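Local coordinates for protein alpha-1,2-mannosidase (Bacteroides thetaiotaomicron, PDB 2WW2) that hydrolyses alpha-mannosidic linkages with inversion of configuration, as a calcium-dependent glycoside hydrolase of family GH92 from a human gut symbiont, at residues 177-189 with 233-247. Sequence-based numbering, arbitrary orientation.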
loop_
_atom_site.group_PDB
_atom_site.type_symbol
_atom_site.label_atom_id
_atom_site.label_comp_id
_atom_site.label_asym_id
_atom_site.label_seq_id
_atom_site.Cartn_x
_atom_site.Cartn_y
_atom_site.Cartn_z
ATOM N N PRO A 177 31.568 -14.669 -30.947
ATOM C CA PRO A 177 31.996 -15.740 -31.858
ATOM C C PRO A 177 33.020 -16.672 -31.192
ATOM O O PRO A 177 33.582 -16.345 -30.134
ATOM C CB PRO A 177 32.666 -14.977 -33.013
ATOM C CG PRO A 177 32.118 -13.528 -32.888
ATOM C CD PRO A 177 32.026 -13.343 -31.401
ATOM N N ASP A 178 33.284 -17.812 -31.829
ATOM C CA ASP A 178 34.157 -18.828 -31.248
ATOM C C ASP A 178 35.599 -18.379 -31.092
ATOM O O ASP A 178 36.340 -18.995 -30.348
ATOM C CB ASP A 178 34.160 -20.098 -32.110
ATOM C CG ASP A 178 32.909 -20.922 -31.949
ATOM O OD1 ASP A 178 32.089 -20.617 -31.051
ATOM O OD2 ASP A 178 32.765 -21.898 -32.716
ATOM N N ASN A 179 36.022 -17.351 -31.821
ATOM C CA ASN A 179 37.426 -16.930 -31.780
ATOM C C ASN A 179 37.620 -15.680 -30.944
ATOM O O ASN A 179 38.643 -15.012 -31.054
ATOM C CB ASN A 179 37.974 -16.685 -33.196
ATOM C CG ASN A 179 37.223 -15.582 -33.938
ATOM O OD1 ASN A 179 36.252 -15.023 -33.425
ATOM N ND2 ASN A 179 37.670 -15.270 -35.150
ATOM N N PHE A 180 36.632 -15.370 -30.117
ATOM C CA PHE A 180 36.654 -14.121 -29.349
ATOM C C PHE A 180 37.842 -13.995 -28.380
ATOM O O PHE A 180 38.182 -14.950 -27.672
ATOM C CB PHE A 180 35.344 -13.967 -28.575
ATOM C CG PHE A 180 35.377 -12.863 -27.571
ATOM C CD1 PHE A 180 35.172 -11.544 -27.971
ATOM C CD2 PHE A 180 35.648 -13.134 -26.246
ATOM C CE1 PHE A 180 35.225 -10.495 -27.042
ATOM C CE2 PHE A 180 35.684 -12.091 -25.294
ATOM C CZ PHE A 180 35.486 -10.771 -25.703
ATOM N N ALA A 181 38.435 -12.797 -28.334
ATOM C CA ALA A 181 39.430 -12.422 -27.314
ATOM C C ALA A 181 39.628 -10.924 -27.320
ATOM O O ALA A 181 39.459 -10.282 -28.361
ATOM C CB ALA A 181 40.777 -13.087 -27.575
ATOM N N ASN A 182 40.005 -10.381 -26.158
ATOM C CA ASN A 182 40.535 -9.039 -26.090
ATOM C C ASN A 182 42.053 -9.142 -25.843
ATOM O O ASN A 182 42.492 -9.800 -24.893
ATOM C CB ASN A 182 39.804 -8.219 -25.005
ATOM C CG ASN A 182 40.321 -6.804 -24.897
ATOM O OD1 ASN A 182 39.918 -5.895 -25.655
ATOM N ND2 ASN A 182 41.208 -6.594 -23.945
ATOM N N TYR A 183 42.838 -8.551 -26.745
ATOM C CA TYR A 183 44.302 -8.646 -26.689
ATOM C C TYR A 183 44.809 -7.367 -26.062
ATOM O O TYR A 183 44.534 -6.279 -26.571
ATOM C CB TYR A 183 44.855 -8.797 -28.107
ATOM C CG TYR A 183 44.255 -9.973 -28.844
ATOM C CD1 TYR A 183 44.740 -11.262 -28.644
ATOM C CD2 TYR A 183 43.172 -9.807 -29.703
ATOM C CE1 TYR A 183 44.182 -12.364 -29.316
ATOM C CE2 TYR A 183 42.607 -10.904 -30.382
ATOM C CZ TYR A 183 43.120 -12.167 -30.174
ATOM O OH TYR A 183 42.565 -13.245 -30.814
ATOM N N PHE A 184 45.527 -7.476 -24.948
ATOM C CA PHE A 184 45.945 -6.269 -24.241
ATOM C C PHE A 184 47.466 -6.171 -24.110
ATOM O O PHE A 184 48.189 -7.164 -24.251
ATOM C CB PHE A 184 45.258 -6.167 -22.872
ATOM C CG PHE A 184 45.595 -7.298 -21.924
ATOM C CD1 PHE A 184 46.760 -7.260 -21.154
ATOM C CD2 PHE A 184 44.740 -8.380 -21.779
ATOM C CE1 PHE A 184 47.064 -8.299 -20.267
ATOM C CE2 PHE A 184 45.034 -9.434 -20.900
ATOM C CZ PHE A 184 46.193 -9.396 -20.141
ATOM N N MET A 185 47.953 -4.951 -23.883
ATOM C CA MET A 185 49.370 -4.756 -23.605
ATOM C C MET A 185 49.533 -3.569 -22.693
ATOM O O MET A 185 48.707 -2.639 -22.690
ATOM C CB MET A 185 50.217 -4.571 -24.878
ATOM C CG MET A 185 50.043 -3.254 -25.608
ATOM S SD MET A 185 51.392 -2.884 -26.783
ATOM C CE MET A 185 52.721 -2.349 -25.724
ATOM N N MET A 186 50.604 -3.604 -21.917
ATOM C CA MET A 186 50.886 -2.503 -21.017
ATOM C C MET A 186 52.382 -2.325 -20.820
ATOM O O MET A 186 53.176 -3.248 -21.022
ATOM C CB MET A 186 50.182 -2.713 -19.681
ATOM C CG MET A 186 50.691 -3.869 -18.893
ATOM S SD MET A 186 49.685 -4.152 -17.422
ATOM C CE MET A 186 48.315 -5.024 -18.169
ATOM N N GLU A 187 52.761 -1.120 -20.439
ATOM C CA GLU A 187 54.159 -0.807 -20.287
ATOM C C GLU A 187 54.314 -0.100 -18.958
ATOM O O GLU A 187 53.427 0.656 -18.575
ATOM C CB GLU A 187 54.584 0.113 -21.427
ATOM C CG GLU A 187 56.045 0.536 -21.358
ATOM C CD GLU A 187 56.364 1.635 -22.346
ATOM O OE1 GLU A 187 55.670 2.670 -22.355
ATOM O OE2 GLU A 187 57.308 1.459 -23.122
ATOM N N PHE A 188 55.414 -0.374 -18.249
ATOM C CA PHE A 188 55.684 0.244 -16.954
ATOM C C PHE A 188 56.890 1.169 -17.099
ATOM O O PHE A 188 57.843 0.869 -17.841
ATOM C CB PHE A 188 55.937 -0.833 -15.883
ATOM C CG PHE A 188 54.753 -1.757 -15.667
ATOM C CD1 PHE A 188 53.840 -1.511 -14.654
ATOM C CD2 PHE A 188 54.529 -2.833 -16.508
ATOM C CE1 PHE A 188 52.734 -2.342 -14.464
ATOM C CE2 PHE A 188 53.423 -3.670 -16.326
ATOM C CZ PHE A 188 52.531 -3.427 -15.301
ATOM N N SER A 189 56.865 2.284 -16.382
ATOM C CA SER A 189 57.907 3.283 -16.534
ATOM C C SER A 189 59.214 2.895 -15.842
ATOM O O SER A 189 60.278 3.406 -16.189
ATOM C CB SER A 189 57.411 4.629 -15.986
ATOM O OG SER A 189 57.063 4.505 -14.614
ATOM N N THR A 233 48.507 1.434 -21.010
ATOM C CA THR A 233 47.863 0.211 -21.487
ATOM C C THR A 233 46.865 0.482 -22.629
ATOM O O THR A 233 46.288 1.568 -22.724
ATOM C CB THR A 233 47.204 -0.548 -20.298
ATOM O OG1 THR A 233 46.737 -1.831 -20.720
ATOM C CG2 THR A 233 46.035 0.236 -19.698
ATOM N N ALA A 234 46.709 -0.485 -23.531
ATOM C CA ALA A 234 45.661 -0.422 -24.542
ATOM C C ALA A 234 45.304 -1.844 -24.930
ATOM O O ALA A 234 46.051 -2.785 -24.642
ATOM C CB ALA A 234 46.112 0.374 -25.778
ATOM N N SER A 235 44.150 -2.003 -25.562
ATOM C CA SER A 235 43.708 -3.325 -25.983
ATOM C C SER A 235 43.059 -3.250 -27.354
ATOM O O SER A 235 42.761 -2.157 -27.871
ATOM C CB SER A 235 42.725 -3.934 -24.964
ATOM O OG SER A 235 41.439 -3.323 -25.070
ATOM N N SER A 236 42.828 -4.417 -27.936
ATOM C CA SER A 236 42.189 -4.518 -29.246
ATOM C C SER A 236 41.342 -5.786 -29.271
ATOM O O SER A 236 41.679 -6.770 -28.606
ATOM C CB SER A 236 43.254 -4.599 -30.357
ATOM O OG SER A 236 42.649 -4.805 -31.624
ATOM N N PHE A 237 40.265 -5.777 -30.049
ATOM C CA PHE A 237 39.508 -7.006 -30.290
ATOM C C PHE A 237 39.963 -7.703 -31.569
ATOM O O PHE A 237 39.502 -8.797 -31.877
ATOM C CB PHE A 237 37.996 -6.710 -30.349
ATOM C CG PHE A 237 37.409 -6.372 -29.016
ATOM C CD1 PHE A 237 37.112 -7.380 -28.100
ATOM C CD2 PHE A 237 37.196 -5.048 -28.654
ATOM C CE1 PHE A 237 36.582 -7.077 -26.841
ATOM C CE2 PHE A 237 36.684 -4.736 -27.406
ATOM C CZ PHE A 237 36.375 -5.766 -26.495
ATOM N N ILE A 238 40.879 -7.081 -32.297
ATOM C CA ILE A 238 41.320 -7.618 -33.592
ATOM C C ILE A 238 42.527 -8.538 -33.468
ATOM O O ILE A 238 42.483 -9.671 -33.953
ATOM C CB ILE A 238 41.572 -6.475 -34.622
ATOM C CG1 ILE A 238 40.234 -5.841 -34.999
ATOM C CG2 ILE A 238 42.308 -6.995 -35.903
ATOM C CD1 ILE A 238 40.359 -4.476 -35.681
ATOM N N SER A 239 43.588 -8.066 -32.812
ATOM C CA SER A 239 44.830 -8.833 -32.707
ATOM C C SER A 239 45.827 -8.147 -31.774
ATOM O O SER A 239 45.688 -6.957 -31.476
ATOM C CB SER A 239 45.472 -8.904 -34.091
ATOM O OG SER A 239 46.035 -7.629 -34.404
ATOM N N PRO A 240 46.864 -8.880 -31.333
ATOM C CA PRO A 240 47.916 -8.237 -30.548
ATOM C C PRO A 240 48.618 -7.117 -31.312
ATOM O O PRO A 240 48.959 -6.092 -30.722
ATOM C CB PRO A 240 48.882 -9.394 -30.242
ATOM C CG PRO A 240 47.988 -10.593 -30.211
ATOM C CD PRO A 240 47.026 -10.348 -31.356
ATOM N N GLU A 241 48.815 -7.302 -32.617
ATOM C CA GLU A 241 49.371 -6.239 -33.458
ATOM C C GLU A 241 48.502 -4.972 -33.445
ATOM O O GLU A 241 49.015 -3.857 -33.368
ATOM C CB GLU A 241 49.559 -6.747 -34.898
ATOM C CG GLU A 241 50.625 -7.849 -35.022
ATOM C CD GLU A 241 50.237 -9.175 -34.326
ATOM O OE1 GLU A 241 49.024 -9.525 -34.255
ATOM O OE2 GLU A 241 51.170 -9.880 -33.862
ATOM N N GLN A 242 47.188 -5.127 -33.522
ATOM C CA GLN A 242 46.319 -3.954 -33.502
ATOM C C GLN A 242 46.328 -3.322 -32.111
ATOM O O GLN A 242 46.205 -2.108 -31.981
ATOM C CB GLN A 242 44.887 -4.313 -33.916
ATOM C CG GLN A 242 43.941 -3.110 -33.962
ATOM C CD GLN A 242 44.354 -2.053 -34.990
ATOM O OE1 GLN A 242 44.677 -2.377 -36.141
ATOM N NE2 GLN A 242 44.315 -0.783 -34.585
ATOM N N ALA A 243 46.462 -4.137 -31.072
ATOM C CA ALA A 243 46.553 -3.572 -29.714
ATOM C C ALA A 243 47.785 -2.666 -29.610
ATOM O O ALA A 243 47.754 -1.621 -28.949
ATOM C CB ALA A 243 46.593 -4.676 -28.654
ATOM N N ALA A 244 48.866 -3.048 -30.288
ATOM C CA ALA A 244 50.095 -2.250 -30.233
ATOM C C ALA A 244 49.933 -0.956 -31.027
ATOM O O ALA A 244 50.433 0.093 -30.634
ATOM C CB ALA A 244 51.291 -3.060 -30.730
ATOM N N ILE A 245 49.225 -1.025 -32.149
ATOM C CA ILE A 245 48.901 0.189 -32.907
ATOM C C ILE A 245 48.070 1.164 -32.050
ATOM O O ILE A 245 48.368 2.372 -31.987
ATOM C CB ILE A 245 48.127 -0.174 -34.205
ATOM C CG1 ILE A 245 49.057 -0.904 -35.179
ATOM C CG2 ILE A 245 47.526 1.072 -34.858
ATOM C CD1 ILE A 245 48.331 -1.639 -36.312
ATOM N N ASN A 246 47.032 0.639 -31.398
ATOM C CA ASN A 246 46.199 1.437 -30.493
ATOM C C ASN A 246 47.046 2.064 -29.396
ATOM O O ASN A 246 46.903 3.245 -29.109
ATOM C CB ASN A 246 45.088 0.593 -29.847
ATOM C CG ASN A 246 44.081 0.081 -30.868
ATOM O OD1 ASN A 246 44.055 0.553 -32.001
ATOM N ND2 ASN A 246 43.242 -0.873 -30.465
ATOM N N PHE A 247 47.922 1.259 -28.792
ATOM C CA PHE A 247 48.832 1.738 -27.737
ATOM C C PHE A 247 49.697 2.887 -28.252
ATOM O O PHE A 247 49.824 3.940 -27.609
ATOM C CB PHE A 247 49.732 0.586 -27.269
ATOM C CG PHE A 247 50.746 0.970 -26.200
ATOM C CD1 PHE A 247 50.494 0.709 -24.844
ATOM C CD2 PHE A 247 51.957 1.551 -26.552
ATOM C CE1 PHE A 247 51.427 1.040 -23.861
ATOM C CE2 PHE A 247 52.892 1.893 -25.576
ATOM C CZ PHE A 247 52.628 1.629 -24.229
HETATM O O HOH W 1 38.286 -10.892 -30.750
#
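Tyr183 and Met185 pair antiparallel with Ser236 and Ala234, Tyr183 N hydrogen-bonding to Ser236 O (2.8 Å), and the helix that begins at Pro240 then folds back over the face that carries Tyr183 and Met185. The pairing belongs to the beta-rich N-terminal domain of this GH92 enzyme, strand 164-169 flanking 182-188 on its other edge, and illustrates how a chain leaving a strand through a short turn, with Ser239 as N-cap, can lay a helix across the neighbouring strand. Tyr183 presents one ring face to Pro240, whose CD lies 3.9 Å from the ring centroid in an off-centre CH-pi contact at the first turn; an alanine in place of this tyrosine would probably open a gap beneath that proline and leave the helix start less firmly seated. Farther along, Ala243 CB sits 3.3 Å from Tyr183 O. On the opposite face, Asn182, its CG anti to the backbone N (chi1 -180°), brings OD1 3.6 Å above the centre of the Phe237 ring and 3.0 Å from Ser235 OG, a hydroxyl hydrogen-bonded to Gln66 NE2 and Asn39 OD1. Back on the face of Tyr183, Met185 bends at chi3 (-77°), which turns CE over the face of the Phe247 ring: SD rests 3.7 Å from Ala244 CA, while CE stands 3.8 Å from the centroid of the Phe247 ring, almost on the ring normal.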